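Local atomic coordinates of 6-phosphogluconate dehydratase (Shewanella oneidensis, PDB entry 2GP4), a protein that catalyses the dehydration of 6-phosphogluconate to 2-dehydro-3-deoxy-6-phosphogluconate, a step of the Entner-Doudoroff pathway. Residues S296-G299 / E300-E304; A329-A333 / A334-V338; D478-K482 / S483-D487; L575-S578 / D579-A583. One frame throughout, in Å; residues are numbered along the deposited sequence.

Contact 1. Residues S296-G299 / E300-E304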
loop_
_atom_site.group_PDB
_atom_site.type_symbol
_atom_site.label_atom_id
_atom_site.label_comp_id
_atom_site.label_asym_id
_atom_site.label_seq_id
_atom_site.Cartn_x
_atom_site.Cartn_y
_atom_site.Cartn_z
ATOM N N SER A 296 -12.436 -13.455 17.666
ATOM C CA SER A 296 -11.454 -12.582 17.030
ATOM C C SER A 296 -12.095 -11.700 15.948
ATOM O O SER A 296 -11.961 -11.983 14.754
ATOM C CB SER A 296 -10.314 -13.416 16.437
ATOM O OG SER A 296 -9.677 -14.200 17.435
ATOM N N PRO A 297 -12.785 -10.621 16.367
ATOM C CA PRO A 297 -13.423 -9.721 15.408
ATOM C C PRO A 297 -12.392 -8.937 14.585
ATOM O O PRO A 297 -11.364 -8.516 15.119
ATOM C CB PRO A 297 -14.251 -8.786 16.300
ATOM C CG PRO A 297 -13.590 -8.820 17.611
ATOM C CD PRO A 297 -12.994 -10.184 17.757
ATOM N N ILE A 298 -12.664 -8.761 13.295
ATOM C CA ILE A 298 -11.714 -8.089 12.394
ATOM C C ILE A 298 -11.324 -6.678 12.856
ATOM O O ILE A 298 -10.177 -6.264 12.678
ATOM C CB ILE A 298 -12.188 -8.084 10.908
ATOM C CG1 ILE A 298 -11.035 -7.664 9.981
ATOM C CG2 ILE A 298 -13.416 -7.201 10.726
ATOM C CD1 ILE A 298 -11.123 -8.208 8.567
ATOM N N GLY A 299 -12.272 -5.966 13.464
ATOM C CA GLY A 299 -12.031 -4.620 13.976
ATOM C C GLY A 299 -11.091 -4.576 15.168
ATOM O O GLY A 299 -10.651 -3.498 15.575
ATOM N N GLU A 300 -10.801 -5.750 15.732
ATOM C CA GLU A 300 -9.828 -5.892 16.811
ATOM C C GLU A 300 -8.499 -6.431 16.295
ATOM O O GLU A 300 -7.437 -6.033 16.778
ATOM C CB GLU A 300 -10.358 -6.804 17.913
ATOM C CG GLU A 300 -11.299 -6.127 18.887
ATOM C CD GLU A 300 -11.644 -7.013 20.068
ATOM O OE1 GLU A 300 -11.053 -8.116 20.186
ATOM O OE2 GLU A 300 -12.508 -6.607 20.883
ATOM N N VAL A 301 -8.565 -7.341 15.323
ATOM C CA VAL A 301 -7.363 -7.881 14.689
ATOM C C VAL A 301 -6.611 -6.739 13.998
ATOM O O VAL A 301 -5.386 -6.636 14.098
ATOM C CB VAL A 301 -7.688 -9.023 13.705
ATOM C CG1 VAL A 301 -6.424 -9.507 12.994
ATOM C CG2 VAL A 301 -8.350 -10.178 14.442
ATOM N N VAL A 302 -7.360 -5.874 13.318
ATOM C CA VAL A 302 -6.827 -4.601 12.865
ATOM C C VAL A 302 -6.750 -3.687 14.090
ATOM O O VAL A 302 -7.772 -3.340 14.690
ATOM C CB VAL A 302 -7.685 -3.968 11.740
ATOM C CG1 VAL A 302 -7.178 -2.580 11.391
ATOM C CG2 VAL A 302 -7.707 -4.874 10.492
ATOM N N ASN A 303 -5.524 -3.340 14.471
ATOM C CA ASN A 303 -5.263 -2.460 15.606
ATOM C C ASN A 303 -3.982 -1.687 15.340
ATOM O O ASN A 303 -3.361 -1.880 14.295
ATOM C CB ASN A 303 -5.174 -3.243 16.926
ATOM C CG ASN A 303 -4.063 -4.281 16.923
ATOM O OD1 ASN A 303 -2.883 -3.951 16.804
ATOM N ND2 ASN A 303 -4.437 -5.540 17.062
ATOM N N GLU A 304 -3.593 -0.828 16.277
ATOM C CA GLU A 304 -2.420 0.028 16.116
ATOM C C GLU A 304 -1.139 -0.762 15.828
ATOM O O GLU A 304 -0.372 -0.397 14.934
ATOM C CB GLU A 304 -2.236 0.938 17.334
ATOM C CG GLU A 304 -3.444 1.835 17.654
ATOM C CD GLU A 304 -4.357 1.280 18.753
ATOM O OE1 GLU A 304 -4.624 0.063 18.782
ATOM O OE2 GLU A 304 -4.818 2.081 19.595
#

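Contact 2. Residues A329-A333 / A334-V338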
loop_
_atom_site.group_PDB
_atom_site.type_symbol
_atom_site.label_atom_id
_atom_site.label_comp_id
_atom_site.label_asym_id
_atom_site.label_seq_id
_atom_site.Cartn_x
_atom_site.Cartn_y
_atom_site.Cartn_z
ATOM N N ALA A 329 -6.124 4.747 4.991
ATOM C CA ALA A 329 -7.573 4.649 4.823
ATOM C C ALA A 329 -8.165 3.461 5.579
ATOM O O ALA A 329 -9.245 3.569 6.175
ATOM C CB ALA A 329 -7.938 4.574 3.354
ATOM N N ALA A 330 -7.464 2.330 5.553
ATOM C CA ALA A 330 -7.914 1.142 6.288
ATOM C C ALA A 330 -7.886 1.407 7.785
ATOM O O ALA A 330 -8.855 1.118 8.482
ATOM C CB ALA A 330 -7.066 -0.072 5.940
ATOM N N ALA A 331 -6.782 1.977 8.265
ATOM C CA ALA A 331 -6.617 2.274 9.687
ATOM C C ALA A 331 -7.664 3.272 10.194
ATOM O O ALA A 331 -8.220 3.090 11.278
ATOM C CB ALA A 331 -5.205 2.778 9.979
ATOM N N ARG A 332 -7.925 4.311 9.401
ATOM C CA ARG A 332 -8.900 5.341 9.762
ATOM C C ARG A 332 -10.285 4.759 9.976
ATOM O O ARG A 332 -10.986 5.160 10.902
ATOM C CB ARG A 332 -8.956 6.466 8.723
ATOM C CG ARG A 332 -9.674 7.731 9.221
ATOM C CD ARG A 332 -8.971 8.312 10.449
ATOM N NE ARG A 332 -9.827 9.180 11.253
ATOM C CZ ARG A 332 -10.635 8.753 12.222
ATOM N NH1 ARG A 332 -10.722 7.458 12.504
ATOM N NH2 ARG A 332 -11.362 9.625 12.913
ATOM N N ALA A 333 -10.662 3.806 9.125
ATOM C CA ALA A 333 -11.934 3.103 9.253
ATOM C C ALA A 333 -12.035 2.423 10.614
ATOM O O ALA A 333 -13.121 2.314 11.177
ATOM C CB ALA A 333 -12.104 2.082 8.124
ATOM N N ALA A 334 -10.891 1.992 11.141
ATOM C CA ALA A 334 -10.827 1.278 12.417
ATOM C C ALA A 334 -10.512 2.193 13.594
ATOM O O ALA A 334 -10.137 1.715 14.672
ATOM C CB ALA A 334 -9.808 0.147 12.330
ATOM N N GLY A 335 -10.657 3.502 13.386
ATOM C CA GLY A 335 -10.424 4.489 14.441
ATOM C C GLY A 335 -8.962 4.796 14.719
ATOM O O GLY A 335 -8.633 5.425 15.732
ATOM N N ILE A 336 -8.083 4.367 13.815
ATOM C CA ILE A 336 -6.644 4.532 13.988
ATOM C C ILE A 336 -6.103 5.600 13.044
ATOM O O ILE A 336 -6.288 5.517 11.828
ATOM C CB ILE A 336 -5.903 3.186 13.792
ATOM C CG1 ILE A 336 -6.431 2.152 14.797
ATOM C CG2 ILE A 336 -4.397 3.368 13.963
ATOM C CD1 ILE A 336 -6.352 0.711 14.330
ATOM N N ILE A 337 -5.438 6.603 13.613
ATOM C CA ILE A 337 -4.946 7.742 12.842
ATOM C C ILE A 337 -3.435 7.663 12.629
ATOM O O ILE A 337 -2.664 7.771 13.583
ATOM C CB ILE A 337 -5.327 9.092 13.511
ATOM C CG1 ILE A 337 -6.819 9.103 13.882
ATOM C CG2 ILE A 337 -4.941 10.271 12.602
ATOM C CD1 ILE A 337 -7.313 10.373 14.568
ATOM N N VAL A 338 -3.032 7.475 11.371
ATOM C CA VAL A 338 -1.623 7.393 10.970
ATOM C C VAL A 338 -1.304 8.488 9.943
ATOM O O VAL A 338 -2.079 8.715 9.011
ATOM C CB VAL A 338 -1.294 5.997 10.349
ATOM C CG1 VAL A 338 0.126 5.954 9.787
ATOM C CG2 VAL A 338 -1.494 4.875 11.363
#

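Contact 3. Residues D478-K482 / S483-D487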
loop_
_atom_site.group_PDB
_atom_site.type_symbol
_atom_site.label_atom_id
_atom_site.label_comp_id
_atom_site.label_asym_id
_atom_site.label_seq_id
_atom_site.Cartn_x
_atom_site.Cartn_y
_atom_site.Cartn_z
ATOM N N ASP A 478 6.021 15.624 -23.524
ATOM C CA ASP A 478 6.798 15.154 -24.676
ATOM C C ASP A 478 7.147 16.270 -25.679
ATOM O O ASP A 478 8.276 16.338 -26.170
ATOM C CB ASP A 478 6.074 13.999 -25.380
ATOM C CG ASP A 478 6.951 13.297 -26.409
ATOM O OD1 ASP A 478 8.071 12.855 -26.049
ATOM O OD2 ASP A 478 6.511 13.179 -27.577
ATOM N N ALA A 479 6.181 17.138 -25.968
ATOM C CA ALA A 479 6.395 18.256 -26.892
ATOM C C ALA A 479 7.426 19.254 -26.349
ATOM O O ALA A 479 8.210 19.840 -27.104
ATOM C CB ALA A 479 5.078 18.954 -27.190
ATOM N N LEU A 480 7.406 19.428 -25.031
ATOM C CA LEU A 480 8.319 20.305 -24.317
ATOM C C LEU A 480 9.725 19.711 -24.364
ATOM O O LEU A 480 10.708 20.428 -24.575
ATOM C CB LEU A 480 7.832 20.441 -22.874
ATOM C CG LEU A 480 7.973 21.715 -22.038
ATOM C CD1 LEU A 480 7.726 22.992 -22.826
ATOM C CD2 LEU A 480 6.996 21.614 -20.876
ATOM N N PHE A 481 9.798 18.393 -24.178
ATOM C CA PHE A 481 11.042 17.629 -24.247
ATOM C C PHE A 481 11.663 17.681 -25.650
ATOM O O PHE A 481 12.877 17.840 -25.796
ATOM C CB PHE A 481 10.760 16.180 -23.838
ATOM C CG PHE A 481 11.942 15.259 -23.967
ATOM C CD1 PHE A 481 12.188 14.582 -25.157
ATOM C CD2 PHE A 481 12.794 15.048 -22.893
ATOM C CE1 PHE A 481 13.277 13.722 -25.284
ATOM C CE2 PHE A 481 13.883 14.185 -23.007
ATOM C CZ PHE A 481 14.126 13.521 -24.205
ATOM N N LYS A 482 10.817 17.541 -26.670
ATOM C CA LYS A 482 11.243 17.538 -28.074
ATOM C C LYS A 482 11.742 18.897 -28.574
ATOM O O LYS A 482 12.528 18.959 -29.523
ATOM C CB LYS A 482 10.101 17.050 -28.971
ATOM C CG LYS A 482 9.925 15.546 -28.980
ATOM C CD LYS A 482 8.659 15.144 -29.700
ATOM C CE LYS A 482 8.646 13.649 -29.960
ATOM N NZ LYS A 482 7.284 13.178 -30.311
ATOM N N SER A 483 11.272 19.977 -27.949
ATOM C CA SER A 483 11.707 21.326 -28.313
ATOM C C SER A 483 12.948 21.737 -27.525
ATOM O O SER A 483 13.386 22.889 -27.599
ATOM C CB SER A 483 10.577 22.346 -28.119
ATOM O OG SER A 483 10.309 22.567 -26.746
ATOM N N GLY A 484 13.499 20.789 -26.768
ATOM C CA GLY A 484 14.734 21.002 -26.016
ATOM C C GLY A 484 14.561 21.903 -24.809
ATOM O O GLY A 484 15.547 22.336 -24.207
ATOM N N ALA A 485 13.307 22.173 -24.445
ATOM C CA ALA A 485 12.994 23.041 -23.307
ATOM C C ALA A 485 13.369 22.430 -21.952
ATOM O O ALA A 485 13.453 23.148 -20.952
ATOM C CB ALA A 485 11.522 23.448 -23.329
ATOM N N LEU A 486 13.600 21.117 -21.925
ATOM C CA LEU A 486 13.979 20.421 -20.687
ATOM C C LEU A 486 15.463 20.042 -20.631
ATOM O O LEU A 486 15.920 19.453 -19.650
ATOM C CB LEU A 486 13.119 19.169 -20.483
ATOM C CG LEU A 486 11.593 19.279 -20.486
ATOM C CD1 LEU A 486 10.977 17.893 -20.376
ATOM C CD2 LEU A 486 11.101 20.185 -19.363
ATOM N N ASP A 487 16.211 20.382 -21.680
ATOM C CA ASP A 487 17.637 20.067 -21.753
ATOM C C ASP A 487 18.458 21.021 -20.881
ATOM O O ASP A 487 19.421 21.645 -21.344
ATOM C CB ASP A 487 18.125 20.105 -23.208
ATOM C CG ASP A 487 17.562 18.968 -24.055
ATOM O OD1 ASP A 487 16.962 18.014 -23.500
ATOM O OD2 ASP A 487 17.726 19.034 -25.296
HETATM O O HOH W 1 14.329 18.911 -23.596
#

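Contact 4. Residues L575-S578 / D579-A583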
loop_
_atom_site.group_PDB
_atom_site.type_symbol
_atom_site.label_atom_id
_atom_site.label_comp_id
_atom_site.label_asym_id
_atom_site.label_seq_id
_atom_site.Cartn_x
_atom_site.Cartn_y
_atom_site.Cartn_z
ATOM N N LEU A 575 9.219 26.489 -2.517
ATOM C CA LEU A 575 9.145 27.399 -3.650
ATOM C C LEU A 575 9.833 28.704 -3.246
ATOM O O LEU A 575 9.414 29.378 -2.302
ATOM C CB LEU A 575 7.691 27.647 -4.060
ATOM C CG LEU A 575 7.408 28.536 -5.280
ATOM C CD1 LEU A 575 7.960 27.926 -6.570
ATOM C CD2 LEU A 575 5.915 28.832 -5.412
ATOM N N LEU A 576 10.894 29.052 -3.962
ATOM C CA LEU A 576 11.761 30.160 -3.566
ATOM C C LEU A 576 11.269 31.503 -4.098
ATOM O O LEU A 576 11.977 32.200 -4.825
ATOM C CB LEU A 576 13.208 29.888 -3.990
ATOM C CG LEU A 576 14.073 28.957 -3.131
ATOM C CD1 LEU A 576 13.486 27.582 -2.983
ATOM C CD2 LEU A 576 15.464 28.860 -3.734
ATOM N N VAL A 577 10.035 31.846 -3.738
ATOM C CA VAL A 577 9.469 33.161 -4.009
ATOM C C VAL A 577 8.844 33.670 -2.717
ATOM O O VAL A 577 8.356 32.878 -1.907
ATOM C CB VAL A 577 8.410 33.142 -5.153
ATOM C CG1 VAL A 577 9.027 32.704 -6.465
ATOM C CG2 VAL A 577 7.268 32.231 -4.810
ATOM N N SER A 578 8.867 34.987 -2.522
ATOM C CA SER A 578 8.345 35.600 -1.300
ATOM C C SER A 578 6.833 35.446 -1.189
ATOM O O SER A 578 6.137 35.331 -2.203
ATOM C CB SER A 578 8.716 37.083 -1.250
ATOM O OG SER A 578 8.186 37.774 -2.368
ATOM N N ASP A 579 6.338 35.443 0.049
ATOM C CA ASP A 579 4.898 35.467 0.318
ATOM C C ASP A 579 4.228 36.665 -0.362
ATOM O O ASP A 579 3.111 36.547 -0.876
ATOM C CB ASP A 579 4.624 35.507 1.828
ATOM C CG ASP A 579 4.620 34.123 2.471
ATOM O OD1 ASP A 579 5.463 33.273 2.111
ATOM O OD2 ASP A 579 3.773 33.889 3.359
ATOM N N THR A 580 4.925 37.804 -0.370
ATOM C CA THR A 580 4.421 39.037 -0.986
ATOM C C THR A 580 4.251 38.915 -2.504
ATOM O O THR A 580 3.223 39.329 -3.047
ATOM C CB THR A 580 5.304 40.261 -0.651
ATOM O OG1 THR A 580 6.642 40.041 -1.117
ATOM C CG2 THR A 580 5.332 40.508 0.849
ATOM N N GLU A 581 5.242 38.333 -3.182
ATOM C CA GLU A 581 5.129 38.084 -4.619
ATOM C C GLU A 581 4.022 37.072 -4.930
ATOM O O GLU A 581 3.431 37.106 -6.010
ATOM C CB GLU A 581 6.461 37.627 -5.230
ATOM C CG GLU A 581 6.494 37.750 -6.760
ATOM C CD GLU A 581 7.689 37.072 -7.415
ATOM O OE1 GLU A 581 8.771 37.003 -6.792
ATOM O OE2 GLU A 581 7.541 36.619 -8.574
ATOM N N LEU A 582 3.739 36.181 -3.983
ATOM C CA LEU A 582 2.685 35.183 -4.172
ATOM C C LEU A 582 1.284 35.765 -4.007
ATOM O O LEU A 582 0.317 35.240 -4.563
ATOM C CB LEU A 582 2.887 33.985 -3.237
ATOM C CG LEU A 582 4.038 33.041 -3.603
ATOM C CD1 LEU A 582 4.396 32.117 -2.443
ATOM C CD2 LEU A 582 3.724 32.240 -4.866
ATOM N N ALA A 583 1.185 36.857 -3.251
ATOM C CA ALA A 583 -0.083 37.564 -3.053
ATOM C C ALA A 583 -0.550 38.302 -4.314
ATOM O O ALA A 583 -1.747 38.560 -4.484
ATOM C CB ALA A 583 0.023 38.528 -1.876
#

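Contact 1. Residues S296-G299 / E300-E304
E300 lays its side chain back against the ring of P297, at the start of the single-turn helix 298-301. Its CB begins 3.4 Å from P297 O. With chi1 at -81°, CG stands anti to the residue's own carbonyl carbon and beside its backbone N, which brings it to 3.8 Å from P297 CG. Beyond CG the chain runs extended, and E300 CD, the carboxyl carbon, comes to 3.6 Å from P297 CG. At the tip OE1 lies 3.7 Å from both P297 CG and P297 CD, while OE2 stands further off. Beyond CB this is van der Waals contact of a methylene and a carboxylate with the pyrrolidine ring.

Under the side chain, P297 at the N-cap supplies a carbonyl that accepts twice. V301 N reaches P297 O at 3.0 Å in the carbonyl plane, and E300 N reaches the same oxygen at 2.9 Å from above that plane. One step on, V302 N bonds to I298 O at 2.9 Å. N303 then turns its amide back, ND2 giving a bond of 3.1 Å to E300 O, while R40 of helix 23-51 takes G299 O. The chemistry implies a short turn held chiefly through its backbone, with the apolar side of V302 set against L182 and L186 and the charge of E300 left on the outer face, where solvent can reach it.

Contact 2. Residues A329-A333 / A334-V338
A Schellman motif closes helix 322-333, with G335 as its C-prime residue. I336 N bonds to A331 O at 2.8 Å and G335 N to R332 O at 3.0 Å, G335 taking the positive phi (78°) that this motif uses and that glycine adopts readily. A331 O is gripped twice, since A334 N also reaches it, at 2.9 Å, from the opposite face of its carbonyl plane.

The side chain of R332 starts away from the loop, CG anti to the backbone N (chi1 -165°), and bends back at chi2 to set the guanidinium beside I337: CG1 of I337 lies over one face, offset toward the rim and 4.0 Å from R332 NE, and the two side chains point the same way. At the guanidinium edge R332 NH1 comes to 3.6 Å from G335 CA, while NH2 makes a salt bridge with D625 near the C-terminus. In place of R332 an alanine is likely to leave D625 without this salt-bridge mate and I337 CG1 without its cover. On the buried side A334 touches L186 and A331 touches I307 of helix 304-316. There the apolar contact across the motif joins A331 CB to I336 CB at 3.9 Å.

Contact 3. Residues D478-K482 / S483-D487
Two torsions shape the meeting of S483 and L486 with the last turn of helix 477-482, which ends in a Schellman motif with G484 as C-prime residue. In S483 a chi1 of 71° places OG between its backbone N and carbonyl carbon, where the hydroxyl can reach L480 O, giving it a bond of 3.1 Å from above the carbonyl plane. In L486 a chi1 of -54° sets CG anti to the carbonyl carbon, sending CD1 to 3.9 Å from F481 CB, at the edge of the F481 ring and near its plane.

The backbone bonds of the motif are A485 N to L480 O, 3.1 Å, and G484 N to F481 O, 3.2 Å. L480 O therefore holds both the amide of A485, which comes nearly along the C=O axis, and the serine hydroxyl, with a weak approach from S483 N besides. Beside these bonds A485 turns its CB toward the helix, 3.9 Å from L480 CD1. The apolar side of the turn faces the domain: L486 and L480 meet V469 of strand 463-471, and F481 packs on L513 and L517 of helix 511-519.

On the outer side K482, its chain extended, reaches back one helical turn, and NZ makes a salt bridge of 2.8 Å with D478 OD2 on its syn side. G484 to D487 form a type I turn toward strand 490-494. One water joins helix end and turn, donating to F481 O at 2.8 Å and accepting from L486 N at 2.9 Å, with a weak further bond to D487 OD1.

Contact 4. Residues L575-S578 / D579-A583
V577 and L582 meet at about a right angle where the loop after strand 572-575 runs into helix 579-584, S578 standing at the N-cap. The methyl CG2 of V577 is the touching branch. A chi1 of -62° places it between the backbone N and the carbonyl carbon, and it nestles against the fork of the leucine, 3.5 Å from both L582 CG and L582 CD2, with CD1 only slightly further off. L575 comes to the same leucine more obliquely: its CG is anti to the backbone N, and CD2 ends 4.1 Å from L582 CD2. L582 is thus met by a side chain from the strand end (L575) and one from the loop (V577), through one methyl of each. Away from this pair L582 also touches L554, and L575 lies on L447, V558 and I564.

A glycine in place of L582 would probably open a gap beside V577 CG2 and take from L575 CD2 the methyl it meets on the helix.

The backbone ties L582 to the cap residue as well, L582 N bonding to S578 O at 3.1 Å with the donor tilted 22° from the carbonyl plane. The leucine's own CG sits 3.4 Å from S578 O. On the exposed side E581 turns its CB toward the cap, 3.3 Å from S578 OG, while its carboxylate runs off to a salt bridge with R585. The cap side chain makes a hydroxyl-to-hydroxyl link: S578 OG and T580 OG1 are hydrogen-bonded at 3.0 Å, and either could be the donor.

Contacts 1 and 2 belong to the buried part of the largely helical N-terminal half and touch each other: I336 CD1 lies 3.5 Å from N303 C, and V302 meets A334. Both pack on helices 23-51 and 179-186. Contacts 3 and 4 lie far out in the C-terminal half, contact 3 at the surface and contact 4 partly buried, their centres about 27 Å apart, and their helices adjoin strands 463-471 and 572-575 of one mixed sheet. Contacts 2 and 3 share a helix-ending motif in different settings: alanines, isoleucines and a salt bridge to a residue near the C-terminus in one, a serine hydroxyl, water and surface ion pair in the other. Contacts 1 and 4 begin helices, with a proline and a serine at their N-cap positions.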